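Deoxyhypusine synthase, putative (Entamoeba histolytica, PDB 7L9R) probably catalyses the NAD-dependent synthesis of deoxyhypusine, transferring an aminobutyl group from spermidine to a lysine of the precursor of translation factor eIF5A. Local coordinates at residues I118-A122 with G123-T127; A221-D224 with G225-T229. All coordinates share one frame; numbering follows the deposited sequence.

Contact 1: residues I118-A122 with G123-T127; sequences IVTTA and GAIET
The backbone N-H of Ala124 closes the turn on Thr121 O, with Ala124 N 3.2 Å from Thr121 O and an N-H...O angle of 161°. A water accepts from Ile125 N, its oxygen 3.0 Å from that nitrogen, and can turn a hydrogen to Glu126 OE1 or, more weakly, to Thr121 O. The bond to Ala124 N spans a type II beta turn, Thr121 to Ala124, in which Gly123 has a positive phi of 100° that would jam a CB against the preceding carbonyl oxygen. Inside the bend, Ala124 CB makes a close van der Waals contact with the hydroxyl oxygen Thr120 OG1, at 3.1 Å, and lies 3.8 Å from Thr120 CG2. A chi1 of -172° sets OG1 anti to the backbone N, where it meets both this methyl and, by a hydrogen bond, Phe93 O at the end of strand 87-93. Gly123, the N-cap residue, offers its O to Thr127 N and Thr127 OG1, which come from opposite faces of the carbonyl plane, Thr127 OG1 2.8 Å from Gly123 O. The turn is a strand-to-helix connection at the C-terminal edge of a parallel six-stranded sheet of order 321456, that of a Rossmann-like fold.

Contact 2: residues A221-D224 with G225-T229; sequences ALTD and GLFGT
The backbone from Ala221 to Thr229 folds as a short 3-10 segment, 222-224, that bends at Gly225 into the N-terminus of helix 226-237, with Thr223 and Gly228 CA atoms 4.0 Å apart. This is a strand-to-helix connection of the alpha/beta fold, following strand 216-218, and Gly225 occupies the N-cap position. A weak bond from Gly225 N to Leu222 O, 3.4 Å long, continues the 3-10 pattern begun by Asp224 N on Ala221 O. Past the bend, Gly225 O accepts Thr229 N at 3.1 Å, the first i to i+4 bond of the helix.

Leu222 and Phe227 carry the apolar part. In both, chi1 near 180° (177° and -172°) sets CG beside the carbonyl carbon, and the two side chains meet obliquely: Leu222 CG packs 4.0 Å from Phe227 CD2, and Leu222 CD2 lies over one face of the ring, displaced toward its rim. Thr223 CG2 comes instead to the ring edge, near its plane. Leu192 of helix 189-200 touches both Leu222 and Phe227, while Phe173 and Ile174 of helix 160-179 also meet the ring, and Thr223 packs on Leu246 of the second subunit. The absence of a side chain at Gly228 lets the two backbones close up: Gly228 CA lies 3.2 Å from Thr223 O in a CA-H...O contact, with an angle of 158° at the hydrogen.

Overall arrangement
Contact 1 includes the end of strand 117-120 and contact 2 follows the neighbouring parallel strand 216-218; their centres are about 10 Å apart. The two turns meet through Glu126 of contact 1, whose OE2 lies 2.7 Å from Phe227 N of contact 2 in a probable hydrogen bond, so that a carboxylate oxygen accepts an amide at the N-terminus of helix 226-237. Alongside, Ala122 CB packs 3.3 Å from Ala221 O. Both turns lie at the C-terminal edge of the sheet, where Rossmann-like folds usually place their cofactor site, although no ligand marks one here. Contact 1 is nearer the chain centre, about 9 Å from it against about 18 Å for contact 2, which also reaches a second subunit.

Contact 1: residues I118-A122 with G123-T127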
# COMPACT_ATOMS: atom_id res chain seq x y z
N ILE B 118 13.78 -19.27 -16.20
CA ILE B 118 13.73 -18.00 -15.49
C ILE B 118 12.88 -17.03 -16.29
O ILE B 118 12.93 -17.01 -17.52
CB ILE B 118 15.14 -17.43 -15.24
CG1 ILE B 118 15.87 -18.26 -14.19
CG2 ILE B 118 15.08 -15.98 -14.82
CD1 ILE B 118 17.27 -17.77 -13.91
N VAL B 119 12.06 -16.25 -15.59
CA VAL B 119 11.37 -15.11 -16.16
C VAL B 119 11.79 -13.89 -15.36
O VAL B 119 11.81 -13.92 -14.13
CB VAL B 119 9.84 -15.28 -16.12
CG1 VAL B 119 9.16 -14.10 -16.79
CG2 VAL B 119 9.43 -16.58 -16.80
N THR B 120 12.19 -12.83 -16.05
CA THR B 120 12.61 -11.63 -15.34
C THR B 120 12.19 -10.39 -16.14
O THR B 120 11.52 -10.49 -17.17
CB THR B 120 14.11 -11.66 -15.04
OG1 THR B 120 14.44 -10.57 -14.17
CG2 THR B 120 14.94 -11.58 -16.31
N THR B 121 12.59 -9.22 -15.65
CA THR B 121 12.08 -7.95 -16.14
C THR B 121 13.22 -7.09 -16.69
O THR B 121 14.40 -7.43 -16.57
CB THR B 121 11.36 -7.19 -15.02
OG1 THR B 121 12.31 -6.89 -13.98
CG2 THR B 121 10.25 -8.05 -14.44
N ALA B 122 12.82 -5.96 -17.27
CA ALA B 122 13.76 -5.04 -17.91
C ALA B 122 14.83 -4.56 -16.93
O ALA B 122 14.52 -4.13 -15.82
CB ALA B 122 13.01 -3.84 -18.48
N GLY B 123 16.10 -4.64 -17.35
CA GLY B 123 17.22 -4.22 -16.54
C GLY B 123 17.95 -5.35 -15.84
O GLY B 123 19.10 -5.16 -15.42
N ALA B 124 17.33 -6.52 -15.71
CA ALA B 124 17.93 -7.59 -14.92
C ALA B 124 19.19 -8.13 -15.58
O ALA B 124 20.23 -8.27 -14.92
CB ALA B 124 16.93 -8.73 -14.71
N ILE B 125 19.12 -8.40 -16.88
CA ILE B 125 20.27 -8.98 -17.57
C ILE B 125 21.45 -8.01 -17.56
O ILE B 125 22.60 -8.41 -17.35
CB ILE B 125 19.87 -9.38 -19.01
CG1 ILE B 125 18.71 -10.38 -18.97
CG2 ILE B 125 21.05 -9.98 -19.76
CD1 ILE B 125 18.95 -11.58 -18.06
N GLU B 126 21.18 -6.72 -17.77
CA GLU B 126 22.27 -5.75 -17.83
C GLU B 126 22.92 -5.56 -16.47
O GLU B 126 24.12 -5.28 -16.38
CB GLU B 126 21.76 -4.42 -18.39
CG GLU B 126 21.14 -4.53 -19.77
CD GLU B 126 19.62 -4.71 -19.73
OE1 GLU B 126 19.13 -5.52 -18.91
OE2 GLU B 126 18.93 -4.05 -20.54
N THR B 127 22.14 -5.70 -15.39
CA THR B 127 22.69 -5.65 -14.04
C THR B 127 23.64 -6.81 -13.79
O THR B 127 24.72 -6.63 -13.22
CB THR B 127 21.56 -5.63 -13.02
OG1 THR B 127 20.72 -4.50 -13.28
CG2 THR B 127 22.08 -5.56 -11.59
O HOH W 1 16.92 -7.73 -18.78

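Contact 2: residues A221-D224 with G225-T229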
# COMPACT_ATOMS: atom_id res chain seq x y z
N ALA B 221 10.49 -7.76 -21.94
CA ALA B 221 10.78 -6.34 -21.92
C ALA B 221 12.27 -6.03 -22.02
O ALA B 221 12.70 -4.95 -21.60
CB ALA B 221 10.18 -5.70 -20.67
N LEU B 222 13.07 -6.95 -22.58
CA LEU B 222 14.52 -6.74 -22.71
C LEU B 222 14.84 -5.41 -23.37
O LEU B 222 15.75 -4.69 -22.93
CB LEU B 222 15.15 -7.89 -23.50
CG LEU B 222 16.66 -7.83 -23.80
CD1 LEU B 222 17.50 -7.87 -22.52
CD2 LEU B 222 17.10 -8.95 -24.75
N THR B 223 14.11 -5.05 -24.43
CA THR B 223 14.41 -3.81 -25.15
C THR B 223 13.89 -2.56 -24.44
O THR B 223 14.09 -1.46 -24.95
CB THR B 223 13.85 -3.86 -26.58
OG1 THR B 223 12.45 -4.14 -26.56
CG2 THR B 223 14.57 -4.93 -27.41
N ASP B 224 13.22 -2.70 -23.30
CA ASP B 224 12.77 -1.55 -22.52
C ASP B 224 13.81 -1.11 -21.50
O ASP B 224 13.60 -0.10 -20.82
CB ASP B 224 11.45 -1.87 -21.81
CG ASP B 224 10.82 -0.65 -21.14
OD1 ASP B 224 10.46 0.31 -21.86
OD2 ASP B 224 10.68 -0.66 -19.90
N GLY B 225 14.93 -1.83 -21.37
CA GLY B 225 15.98 -1.48 -20.45
C GLY B 225 17.21 -0.93 -21.14
O GLY B 225 17.16 -0.47 -22.29
N LEU B 226 18.34 -1.00 -20.43
CA LEU B 226 19.59 -0.45 -20.95
C LEU B 226 19.94 -1.05 -22.31
O LEU B 226 20.47 -0.35 -23.18
CB LEU B 226 20.72 -0.68 -19.95
CG LEU B 226 22.05 -0.01 -20.26
CD1 LEU B 226 21.88 1.50 -20.30
CD2 LEU B 226 23.11 -0.42 -19.25
N PHE B 227 19.63 -2.33 -22.51
CA PHE B 227 19.80 -2.95 -23.82
C PHE B 227 19.09 -2.15 -24.91
O PHE B 227 19.65 -1.92 -25.99
CB PHE B 227 19.31 -4.40 -23.80
CG PHE B 227 19.63 -5.18 -25.06
CD1 PHE B 227 20.85 -5.81 -25.21
CD2 PHE B 227 18.70 -5.29 -26.08
CE1 PHE B 227 21.15 -6.52 -26.36
CE2 PHE B 227 18.99 -6.00 -27.23
CZ PHE B 227 20.22 -6.62 -27.37
N GLY B 228 17.86 -1.70 -24.64
CA GLY B 228 17.15 -0.91 -25.64
C GLY B 228 17.75 0.47 -25.82
O GLY B 228 17.83 0.97 -26.94
N THR B 229 18.21 1.09 -24.73
CA THR B 229 18.93 2.35 -24.84
C THR B 229 20.13 2.22 -25.77
O THR B 229 20.38 3.11 -26.60
CB THR B 229 19.39 2.81 -23.45
OG1 THR B 229 18.26 2.90 -22.58
CG2 THR B 229 20.09 4.17 -23.54